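Local coordinates for peptide ABC transporter, peptide-binding protein (Thermus thermophilus, PDB 2D5W) that binds oligopeptides, here holding a pentapeptide, and probably passes them to a membrane ABC transporter for uptake, at residues A[178-186]-A[492-500]; A[361-370]-A[531-542]. All coordinates share one frame; numbering follows the deposited sequence.

Contact 1 (178-186 with 492-500) and contact 2 (361-370 with 531-542) are separate sites, their centres 32 Å apart and their nearest atoms about 14 Å apart, each centre 22 Å from the centre of the chain. Their segments alternate along the sequence, so the chain visits contact 1, contact 2, contact 1 and contact 2 in turn. Helix 509-518 connects them: it follows the loop of contact 1, and its Phe511, Leu514 and Ala518 touch the helix of contact 2. Contact 1 is small and water-rich, burying 347 Å², whereas contact 2 buries 771 Å² through stacking, hydrogen bonds from side-chain amides and a salt bridge.

Contact 1 of 2, residues A[178-186]-A[492-500]; sequences PDKDAEKLN and PTKENNYQG
Ala182 O lies at the edge of the Tyr498 ring, near its plane, while Asn186 comes to the ring obliquely, ND2 3.8 Å from Tyr498 CD1 with amide and ring planes 52° apart. One ring face is lined by Thr493 O and Lys494 CA of its own loop, and Arg454 makes a cation-pi contact with the ring. The second flat group is the amide of Asn497. Its ND2 donates to Pro178 O (2.9 Å, N-H...O angle 152°), slightly out of the amide plane, and to a water that donates to Ala182 O, so two bonds grip the nitrogen. Another water joins Asn186 ND2 to Asn497 O.

Here a helix start meets an irregular loop. A type I turn from Asp179 to Ala182 leads into the helix, while consecutive positive phi angles at Asn497 and Tyr498 bend the loop so that both side chains reach it. Asn496 OD1 accepts from Gln499 N, an Asx motif, and also from Thr493 N on the opposite face of its plane; the two bonds are consistent with a held bend. The helix comes after helix 159-173 and the four-stranded antiparallel sheet, the loop after strand 463-469 of the seven-stranded mixed sheet, so segments 306 residues apart meet in this family 5 bacterial solute-binding protein fold.

Ala182 CB sits 3.6 Å from Lys494 CG. The Lys494 chain runs extended as far as CD, 3.0 Å from Glu183 OE2; the bend at chi3 (59°) then sets CE and NZ, leaving NZ 3.8 Å from that oxygen in a long salt bridge. Lys184 NZ reaches Glu183 OE1 only weakly.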
loop_
_atom_site.group_PDB
_atom_site.type_symbol
_atom_site.label_atom_id
_atom_site.label_comp_id
_atom_site.label_asym_id
_atom_site.label_seq_id
_atom_site.Cartn_x
_atom_site.Cartn_y
_atom_site.Cartn_z
ATOM N N PRO A 178 1.150 -11.884 25.487
ATOM C CA PRO A 178 0.598 -11.664 24.145
ATOM C C PRO A 178 -0.776 -12.285 23.916
ATOM O O PRO A 178 -1.516 -11.862 23.027
ATOM C CB PRO A 178 1.663 -12.267 23.235
ATOM C CG PRO A 178 2.922 -11.995 23.987
ATOM C CD PRO A 178 2.539 -12.368 25.404
ATOM N N ASP A 179 -1.118 -13.288 24.713
ATOM C CA ASP A 179 -2.408 -13.945 24.573
ATOM C C ASP A 179 -3.509 -13.232 25.353
ATOM O O ASP A 179 -4.404 -12.624 24.767
ATOM C CB ASP A 179 -2.306 -15.403 25.027
ATOM C CG ASP A 179 -1.373 -16.221 24.153
ATOM O OD1 ASP A 179 -1.173 -17.417 24.452
ATOM O OD2 ASP A 179 -0.843 -15.671 23.164
ATOM N N LYS A 180 -3.428 -13.296 26.678
ATOM C CA LYS A 180 -4.430 -12.684 27.545
ATOM C C LYS A 180 -4.421 -11.159 27.589
ATOM O O LYS A 180 -5.454 -10.541 27.844
ATOM C CB LYS A 180 -4.278 -13.223 28.970
ATOM C CG LYS A 180 -4.439 -14.731 29.091
ATOM C CD LYS A 180 -5.832 -15.177 28.680
ATOM C CE LYS A 180 -5.994 -16.678 28.846
ATOM N NZ LYS A 180 -7.351 -17.136 28.443
ATOM N N ASP A 181 -3.265 -10.548 27.349
ATOM C CA ASP A 181 -3.159 -9.091 27.400
ATOM C C ASP A 181 -2.937 -8.463 26.025
ATOM O O ASP A 181 -2.287 -7.425 25.912
ATOM C CB ASP A 181 -2.009 -8.698 28.331
ATOM C CG ASP A 181 -2.136 -9.317 29.711
ATOM O OD1 ASP A 181 -1.129 -9.859 30.214
ATOM O OD2 ASP A 181 -3.240 -9.255 30.294
ATOM N N ALA A 182 -3.488 -9.086 24.988
ATOM C CA ALA A 182 -3.325 -8.597 23.622
ATOM C C ALA A 182 -3.683 -7.125 23.436
ATOM O O ALA A 182 -2.937 -6.378 22.802
ATOM C CB ALA A 182 -4.143 -9.455 22.662
ATOM N N GLU A 183 -4.820 -6.706 23.979
ATOM C CA GLU A 183 -5.254 -5.318 23.840
ATOM C C GLU A 183 -4.246 -4.336 24.431
ATOM O O GLU A 183 -3.873 -3.348 23.790
ATOM C CB GLU A 183 -6.614 -5.131 24.512
ATOM C CG GLU A 183 -7.743 -5.901 23.844
ATOM C CD GLU A 183 -8.630 -6.619 24.846
ATOM O OE1 GLU A 183 -9.064 -5.980 25.827
ATOM O OE2 GLU A 183 -8.898 -7.823 24.648
ATOM N N LYS A 184 -3.807 -4.609 25.653
ATOM C CA LYS A 184 -2.846 -3.748 26.330
ATOM C C LYS A 184 -1.493 -3.754 25.631
ATOM O O LYS A 184 -0.835 -2.718 25.532
ATOM C CB LYS A 184 -2.688 -4.185 27.790
ATOM C CG LYS A 184 -3.868 -3.801 28.681
ATOM C CD LYS A 184 -5.190 -4.311 28.123
ATOM C CE LYS A 184 -6.377 -3.738 28.881
ATOM N NZ LYS A 184 -7.671 -4.142 28.262
ATOM N N LEU A 185 -1.085 -4.918 25.136
ATOM C CA LEU A 185 0.194 -5.036 24.446
ATOM C C LEU A 185 0.170 -4.232 23.146
ATOM O O LEU A 185 1.139 -3.550 22.803
ATOM C CB LEU A 185 0.494 -6.506 24.153
ATOM C CG LEU A 185 1.860 -6.810 23.538
ATOM C CD1 LEU A 185 2.981 -6.280 24.430
ATOM C CD2 LEU A 185 1.991 -8.309 23.358
ATOM N N ASN A 186 -0.945 -4.309 22.426
ATOM C CA ASN A 186 -1.091 -3.567 21.179
ATOM C C ASN A 186 -1.001 -2.068 21.466
ATOM O O ASN A 186 -0.334 -1.327 20.744
ATOM C CB ASN A 186 -2.431 -3.912 20.519
ATOM C CG ASN A 186 -2.667 -3.137 19.236
ATOM O OD1 ASN A 186 -3.456 -2.192 19.207
ATOM N ND2 ASN A 186 -1.978 -3.528 18.169
ATOM N N PRO A 492 -5.796 -10.228 10.774
ATOM C CA PRO A 492 -5.639 -9.481 12.025
ATOM C C PRO A 492 -6.799 -9.585 13.005
ATOM O O PRO A 492 -7.915 -9.172 12.707
ATOM C CB PRO A 492 -5.402 -8.049 11.547
ATOM C CG PRO A 492 -6.205 -7.983 10.283
ATOM C CD PRO A 492 -5.936 -9.317 9.622
ATOM N N THR A 493 -6.516 -10.154 14.173
ATOM C CA THR A 493 -7.504 -10.300 15.234
ATOM C C THR A 493 -6.759 -10.204 16.555
ATOM O O THR A 493 -5.529 -10.229 16.595
ATOM C CB THR A 493 -8.210 -11.677 15.210
ATOM O OG1 THR A 493 -7.284 -12.692 15.614
ATOM C CG2 THR A 493 -8.739 -11.993 13.820
ATOM N N LYS A 494 -7.509 -10.103 17.643
ATOM C CA LYS A 494 -6.902 -10.033 18.960
ATOM C C LYS A 494 -6.049 -11.281 19.187
ATOM O O LYS A 494 -4.990 -11.214 19.810
ATOM C CB LYS A 494 -8.000 -9.940 20.023
ATOM C CG LYS A 494 -7.501 -9.922 21.456
ATOM C CD LYS A 494 -8.663 -9.801 22.434
ATOM C CE LYS A 494 -9.649 -10.949 22.275
ATOM N NZ LYS A 494 -10.812 -10.817 23.197
ATOM N N GLU A 495 -6.509 -12.412 18.655
ATOM C CA GLU A 495 -5.810 -13.683 18.823
ATOM C C GLU A 495 -4.419 -13.768 18.202
ATOM O O GLU A 495 -3.587 -14.546 18.671
ATOM C CB GLU A 495 -6.670 -14.837 18.296
ATOM C CG GLU A 495 -7.919 -15.142 19.120
ATOM C CD GLU A 495 -8.927 -14.010 19.109
ATOM O OE1 GLU A 495 -9.260 -13.522 18.009
ATOM O OE2 GLU A 495 -9.394 -13.615 20.200
ATOM N N ASN A 496 -4.153 -13.002 17.146
ATOM C CA ASN A 496 -2.819 -13.039 16.550
ATOM C C ASN A 496 -2.125 -11.682 16.700
ATOM O O ASN A 496 -1.209 -11.346 15.946
ATOM C CB ASN A 496 -2.886 -13.468 15.075
ATOM C CG ASN A 496 -3.209 -12.326 14.140
ATOM O OD1 ASN A 496 -3.876 -11.365 14.519
ATOM N ND2 ASN A 496 -2.752 -12.437 12.898
ATOM N N ASN A 497 -2.566 -10.917 17.693
ATOM C CA ASN A 497 -1.996 -9.609 17.983
ATOM C C ASN A 497 -2.144 -8.609 16.843
ATOM O O ASN A 497 -1.280 -7.763 16.619
ATOM C CB ASN A 497 -0.530 -9.768 18.392
ATOM C CG ASN A 497 -0.365 -10.725 19.556
ATOM O OD1 ASN A 497 0.112 -11.847 19.390
ATOM N ND2 ASN A 497 -0.781 -10.292 20.739
ATOM N N TYR A 498 -3.259 -8.724 16.131
ATOM C CA TYR A 498 -3.604 -7.827 15.033
ATOM C C TYR A 498 -2.574 -7.758 13.913
ATOM O O TYR A 498 -2.284 -6.679 13.386
ATOM C CB TYR A 498 -3.874 -6.424 15.585
ATOM C CG TYR A 498 -4.866 -6.414 16.725
ATOM C CD1 TYR A 498 -4.435 -6.409 18.051
ATOM C CD2 TYR A 498 -6.238 -6.427 16.479
ATOM C CE1 TYR A 498 -5.347 -6.414 19.106
ATOM C CE2 TYR A 498 -7.159 -6.435 17.527
ATOM C CZ TYR A 498 -6.705 -6.426 18.833
ATOM O OH TYR A 498 -7.614 -6.430 19.869
ATOM N N GLN A 499 -2.044 -8.916 13.532
ATOM C CA GLN A 499 -1.049 -8.992 12.469
ATOM C C GLN A 499 -1.667 -9.405 11.134
ATOM O O GLN A 499 -2.673 -10.118 11.095
ATOM C CB GLN A 499 0.041 -9.999 12.847
ATOM C CG GLN A 499 0.745 -9.686 14.158
ATOM C CD GLN A 499 1.714 -10.774 14.600
ATOM O OE1 GLN A 499 1.571 -11.945 14.236
ATOM N NE2 GLN A 499 2.692 -10.395 15.413
ATOM N N GLY A 500 -1.065 -8.952 10.040
ATOM C CA GLY A 500 -1.558 -9.331 8.727
ATOM C C GLY A 500 -2.465 -8.346 8.017
ATOM O O GLY A 500 -2.927 -7.365 8.602
HETATM O O HOH W 1 -3.475 -12.962 21.496
HETATM O O HOH W 2 -0.932 -14.240 20.589
HETATM O O HOH W 3 -1.642 -7.594 20.753
HETATM O O HOH W 4 -0.454 -6.078 18.703
#

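Contact 2 of 2, residues A[361-370]-A[531-542]; sequences PLFNPNVKKY and FWRAQEIWAEEL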
loop_
_atom_site.group_PDB
_atom_site.type_symbol
_atom_site.label_atom_id
_atom_site.label_comp_id
_atom_site.label_asym_id
_atom_site.label_seq_id
_atom_site.Cartn_x
_atom_site.Cartn_y
_atom_site.Cartn_z
ATOM N N PRO A 361 3.377 -10.653 -14.302
ATOM C CA PRO A 361 3.201 -11.871 -15.103
ATOM C C PRO A 361 2.400 -12.995 -14.444
ATOM O O PRO A 361 1.984 -13.937 -15.119
ATOM C CB PRO A 361 4.637 -12.286 -15.430
ATOM C CG PRO A 361 5.418 -11.752 -14.280
ATOM C CD PRO A 361 4.806 -10.385 -14.065
ATOM N N LEU A 362 2.183 -12.902 -13.136
ATOM C CA LEU A 362 1.410 -13.921 -12.431
ATOM C C LEU A 362 -0.092 -13.796 -12.717
ATOM O O LEU A 362 -0.859 -14.709 -12.427
ATOM C CB LEU A 362 1.655 -13.823 -10.922
ATOM C CG LEU A 362 3.085 -14.124 -10.463
ATOM C CD1 LEU A 362 3.218 -13.795 -8.983
ATOM C CD2 LEU A 362 3.422 -15.589 -10.728
ATOM N N PHE A 363 -0.499 -12.660 -13.274
ATOM C CA PHE A 363 -1.896 -12.396 -13.615
ATOM C C PHE A 363 -2.524 -13.542 -14.411
ATOM O O PHE A 363 -1.956 -14.001 -15.400
ATOM C CB PHE A 363 -1.971 -11.096 -14.428
ATOM C CG PHE A 363 -3.282 -10.881 -15.138
ATOM C CD1 PHE A 363 -4.442 -10.571 -14.433
ATOM C CD2 PHE A 363 -3.345 -10.959 -16.528
ATOM C CE1 PHE A 363 -5.644 -10.339 -15.106
ATOM C CE2 PHE A 363 -4.537 -10.729 -17.205
ATOM C CZ PHE A 363 -5.688 -10.418 -16.493
ATOM N N ASN A 364 -3.696 -14.001 -13.976
ATOM C CA ASN A 364 -4.407 -15.077 -14.669
ATOM C C ASN A 364 -5.648 -14.500 -15.351
ATOM O O ASN A 364 -6.611 -14.127 -14.691
ATOM C CB ASN A 364 -4.837 -16.169 -13.686
ATOM C CG ASN A 364 -5.483 -17.357 -14.385
ATOM O OD1 ASN A 364 -5.785 -17.298 -15.579
ATOM N ND2 ASN A 364 -5.706 -18.434 -13.643
ATOM N N PRO A 365 -5.642 -14.429 -16.691
ATOM C CA PRO A 365 -6.778 -13.888 -17.443
ATOM C C PRO A 365 -7.935 -14.864 -17.636
ATOM O O PRO A 365 -8.981 -14.488 -18.165
ATOM C CB PRO A 365 -6.143 -13.516 -18.776
ATOM C CG PRO A 365 -5.169 -14.638 -18.973
ATOM C CD PRO A 365 -4.529 -14.771 -17.598
ATOM N N ASN A 366 -7.757 -16.100 -17.181
ATOM C CA ASN A 366 -8.761 -17.142 -17.383
ATOM C C ASN A 366 -9.703 -17.501 -16.235
ATOM O O ASN A 366 -10.479 -18.449 -16.361
ATOM C CB ASN A 366 -8.047 -18.418 -17.841
ATOM C CG ASN A 366 -7.127 -18.178 -19.022
ATOM O OD1 ASN A 366 -6.049 -18.767 -19.110
ATOM N ND2 ASN A 366 -7.549 -17.317 -19.940
ATOM N N VAL A 367 -9.660 -16.765 -15.129
ATOM C CA VAL A 367 -10.533 -17.092 -14.004
ATOM C C VAL A 367 -12.006 -16.815 -14.292
ATOM O O VAL A 367 -12.347 -16.090 -15.228
ATOM C CB VAL A 367 -10.127 -16.322 -12.721
ATOM C CG1 VAL A 367 -8.656 -16.553 -12.423
ATOM C CG2 VAL A 367 -10.433 -14.835 -12.877
ATOM N N LYS A 368 -12.870 -17.404 -13.474
ATOM C CA LYS A 368 -14.313 -17.242 -13.602
ATOM C C LYS A 368 -14.701 -15.764 -13.550
ATOM O O LYS A 368 -14.201 -15.013 -12.710
ATOM C CB LYS A 368 -15.004 -18.007 -12.471
ATOM C CG LYS A 368 -16.520 -17.916 -12.451
ATOM C CD LYS A 368 -17.076 -18.762 -11.315
ATOM C CE LYS A 368 -18.587 -18.667 -11.230
ATOM N NZ LYS A 368 -19.113 -19.518 -10.128
ATOM N N LYS A 369 -15.592 -15.353 -14.450
ATOM C CA LYS A 369 -16.052 -13.968 -14.507
ATOM C C LYS A 369 -17.526 -13.867 -14.130
ATOM O O LYS A 369 -18.332 -14.733 -14.486
ATOM C CB LYS A 369 -15.859 -13.398 -15.916
ATOM C CG LYS A 369 -14.420 -13.381 -16.405
ATOM C CD LYS A 369 -14.342 -12.816 -17.815
ATOM C CE LYS A 369 -12.921 -12.855 -18.353
ATOM N NZ LYS A 369 -12.846 -12.339 -19.746
ATOM N N TYR A 370 -17.877 -12.803 -13.416
ATOM C CA TYR A 370 -19.252 -12.579 -12.991
ATOM C C TYR A 370 -19.837 -11.387 -13.734
ATOM O O TYR A 370 -19.634 -10.235 -13.348
ATOM C CB TYR A 370 -19.290 -12.335 -11.486
ATOM C CG TYR A 370 -18.831 -13.527 -10.681
ATOM C CD1 TYR A 370 -19.748 -14.451 -10.182
ATOM C CD2 TYR A 370 -17.475 -13.741 -10.429
ATOM C CE1 TYR A 370 -19.331 -15.554 -9.449
ATOM C CE2 TYR A 370 -17.045 -14.844 -9.697
ATOM C CZ TYR A 370 -17.977 -15.746 -9.209
ATOM O OH TYR A 370 -17.561 -16.826 -8.467
ATOM N N PHE A 531 0.155 -19.951 -8.884
ATOM C CA PHE A 531 -0.610 -18.733 -8.647
ATOM C C PHE A 531 -1.881 -18.706 -9.499
ATOM O O PHE A 531 -2.897 -18.146 -9.086
ATOM C CB PHE A 531 0.247 -17.500 -8.939
ATOM C CG PHE A 531 0.939 -16.942 -7.726
ATOM C CD1 PHE A 531 0.235 -16.180 -6.796
ATOM C CD2 PHE A 531 2.294 -17.178 -7.511
ATOM C CE1 PHE A 531 0.871 -15.661 -5.669
ATOM C CE2 PHE A 531 2.940 -16.662 -6.386
ATOM C CZ PHE A 531 2.225 -15.902 -5.465
ATOM N N TRP A 532 -1.829 -19.309 -10.685
ATOM C CA TRP A 532 -3.005 -19.341 -11.548
ATOM C C TRP A 532 -4.083 -20.210 -10.918
ATOM O O TRP A 532 -5.264 -19.862 -10.944
ATOM C CB TRP A 532 -2.632 -19.857 -12.943
ATOM C CG TRP A 532 -2.155 -18.763 -13.855
ATOM C CD1 TRP A 532 -1.501 -17.617 -13.490
ATOM C CD2 TRP A 532 -2.299 -18.705 -15.278
ATOM N NE1 TRP A 532 -1.237 -16.849 -14.597
ATOM C CE2 TRP A 532 -1.712 -17.495 -15.708
ATOM C CE3 TRP A 532 -2.868 -19.559 -16.235
ATOM C CZ2 TRP A 532 -1.678 -17.114 -17.054
ATOM C CZ3 TRP A 532 -2.834 -19.179 -17.575
ATOM C CH2 TRP A 532 -2.243 -17.966 -17.969
ATOM N N ARG A 533 -3.680 -21.332 -10.331
ATOM C CA ARG A 533 -4.636 -22.216 -9.680
ATOM C C ARG A 533 -5.224 -21.502 -8.466
ATOM O O ARG A 533 -6.419 -21.604 -8.196
ATOM C CB ARG A 533 -3.956 -23.525 -9.261
ATOM C CG ARG A 533 -3.082 -24.137 -10.355
ATOM C CD ARG A 533 -3.736 -24.028 -11.728
ATOM N NE ARG A 533 -2.752 -24.067 -12.807
ATOM C CZ ARG A 533 -3.023 -23.776 -14.075
ATOM N NH1 ARG A 533 -2.065 -23.838 -14.991
ATOM N NH2 ARG A 533 -4.250 -23.416 -14.429
ATOM N N ALA A 534 -4.386 -20.766 -7.739
ATOM C CA ALA A 534 -4.856 -20.029 -6.572
ATOM C C ALA A 534 -5.890 -18.980 -6.988
ATOM O O ALA A 534 -6.891 -18.776 -6.298
ATOM C CB ALA A 534 -3.684 -19.359 -5.862
ATOM N N GLN A 535 -5.651 -18.320 -8.116
ATOM C CA GLN A 535 -6.582 -17.302 -8.599
ATOM C C GLN A 535 -7.915 -17.909 -9.037
ATOM O O GLN A 535 -8.960 -17.273 -8.904
ATOM C CB GLN A 535 -5.949 -16.498 -9.738
ATOM C CG GLN A 535 -4.827 -15.573 -9.265
ATOM C CD GLN A 535 -4.074 -14.918 -10.409
ATOM O OE1 GLN A 535 -4.532 -13.943 -11.007
ATOM N NE2 GLN A 535 -2.908 -15.467 -10.727
ATOM N N GLU A 536 -7.882 -19.137 -9.551
ATOM C CA GLU A 536 -9.112 -19.809 -9.967
ATOM C C GLU A 536 -9.994 -20.035 -8.736
ATOM O O GLU A 536 -11.201 -19.789 -8.770
ATOM C CB GLU A 536 -8.795 -21.154 -10.631
ATOM C CG GLU A 536 -8.178 -21.056 -12.021
ATOM C CD GLU A 536 -9.206 -20.823 -13.121
ATOM O OE1 GLU A 536 -8.800 -20.695 -14.295
ATOM O OE2 GLU A 536 -10.418 -20.774 -12.820
ATOM N N ILE A 537 -9.387 -20.505 -7.652
ATOM C CA ILE A 537 -10.119 -20.743 -6.415
ATOM C C ILE A 537 -10.638 -19.416 -5.863
ATOM O O ILE A 537 -11.792 -19.306 -5.449
ATOM C CB ILE A 537 -9.212 -21.413 -5.361
ATOM C CG1 ILE A 537 -8.860 -22.832 -5.817
ATOM C CG2 ILE A 537 -9.903 -21.437 -4.006
ATOM C CD1 ILE A 537 -7.797 -23.501 -4.975
ATOM N N TRP A 538 -9.775 -18.405 -5.872
ATOM C CA TRP A 538 -10.118 -17.075 -5.385
ATOM C C TRP A 538 -11.365 -16.540 -6.096
ATOM O O TRP A 538 -12.283 -16.022 -5.458
ATOM C CB TRP A 538 -8.934 -16.130 -5.626
ATOM C CG TRP A 538 -9.083 -14.751 -5.044
ATOM C CD1 TRP A 538 -8.585 -14.303 -3.852
ATOM C CD2 TRP A 538 -9.773 -13.641 -5.632
ATOM N NE1 TRP A 538 -8.920 -12.982 -3.662
ATOM C CE2 TRP A 538 -9.651 -12.552 -4.740
ATOM C CE3 TRP A 538 -10.483 -13.460 -6.828
ATOM C CZ2 TRP A 538 -10.216 -11.298 -5.004
ATOM C CZ3 TRP A 538 -11.043 -12.214 -7.090
ATOM C CH2 TRP A 538 -10.906 -11.150 -6.181
ATOM N N ALA A 539 -11.398 -16.679 -7.419
ATOM C CA ALA A 539 -12.525 -16.186 -8.204
ATOM C C ALA A 539 -13.831 -16.914 -7.907
ATOM O O ALA A 539 -14.905 -16.321 -7.988
ATOM C CB ALA A 539 -12.204 -16.264 -9.692
ATOM N N GLU A 540 -13.754 -18.195 -7.569
ATOM C CA GLU A 540 -14.972 -18.932 -7.255
ATOM C C GLU A 540 -15.554 -18.481 -5.920
ATOM O O GLU A 540 -16.772 -18.407 -5.759
ATOM C CB GLU A 540 -14.697 -20.438 -7.202
ATOM C CG GLU A 540 -15.864 -21.252 -6.638
ATOM C CD GLU A 540 -17.166 -21.052 -7.407
ATOM O OE1 GLU A 540 -18.242 -21.337 -6.839
ATOM O OE2 GLU A 540 -17.120 -20.619 -8.578
ATOM N N GLU A 541 -14.676 -18.160 -4.972
ATOM C CA GLU A 541 -15.089 -17.760 -3.631
ATOM C C GLU A 541 -15.327 -16.263 -3.411
ATOM O O GLU A 541 -16.047 -15.880 -2.487
ATOM C CB GLU A 541 -14.049 -18.261 -2.628
ATOM C CG GLU A 541 -13.768 -19.755 -2.728
ATOM C CD GLU A 541 -14.526 -20.561 -1.697
ATOM O OE1 GLU A 541 -15.761 -20.407 -1.602
ATOM O OE2 GLU A 541 -13.882 -21.355 -0.979
ATOM N N LEU A 542 -14.715 -15.424 -4.243
ATOM C CA LEU A 542 -14.856 -13.969 -4.130
ATOM C C LEU A 542 -14.715 -13.420 -2.706
ATOM O O LEU A 542 -15.636 -12.792 -2.175
ATOM C CB LEU A 542 -16.198 -13.511 -4.712
ATOM C CG LEU A 542 -16.409 -13.677 -6.218
ATOM C CD1 LEU A 542 -17.819 -13.223 -6.563
ATOM C CD2 LEU A 542 -15.375 -12.868 -6.994
HETATM O O HOH W 5 -6.334 -21.008 -14.849
HETATM O O HOH W 6 -10.109 -21.285 -16.646
HETATM O O HOH W 7 -12.119 -19.396 -11.409
#
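This is a loop-on-helix contact: residues 361-370, between helices 337-345 and 374-383, run alongside the last turns of helix 524-541 in the same direction, Leu362 lying by Phe531 and Lys368 by Ala539. At its start Leu362 CD1 stands over the face of the Phe531 ring. The Asn364 amide then stacks on the Trp532 indole, planes 10° apart, with Asn364 CB 3.6 Å from the centroid of the five-membered ring. Asn364 CG is turned opposite the backbone N (chi1 -176°), which lays the amide on the ring and lets ND2 donate to Trp532 O at 3.1 Å; Asn364 OD1 accepts from Asn366 N in an Asx turn. Replacing Trp532 with an alanine would probably leave the Asn364 amide without the surface it lies on, and open a gap beneath Pro365 and Asn366.

Gln535 reads the loop backbone with both ends of its amide: NE2 donates to Leu362 O at 2.8 Å, nearly in the amide plane, and OE1 accepts from Asn364 N while also bonded to Thr354. Further along, Val367 CB packs 3.7 Å from Ala539 CB, and waters link Glu536 to Asn364, Asn366 and Lys368. The extended Lys368 chain brings NZ 2.8 Å from Glu540 OE2, on its syn lone pair, and Lys325 pairs with Glu540 OE1, so the carboxylate lies between two cations and is probably ionised.

Leu542, with positive phi, ends the helix and puts CD1 over the Tyr370 face. Tyr370 OH donates to Ala539 O at 2.7 Å; since Pro543 has no N-H to offer that carbonyl, the phenol supplies the bond that the helix cannot.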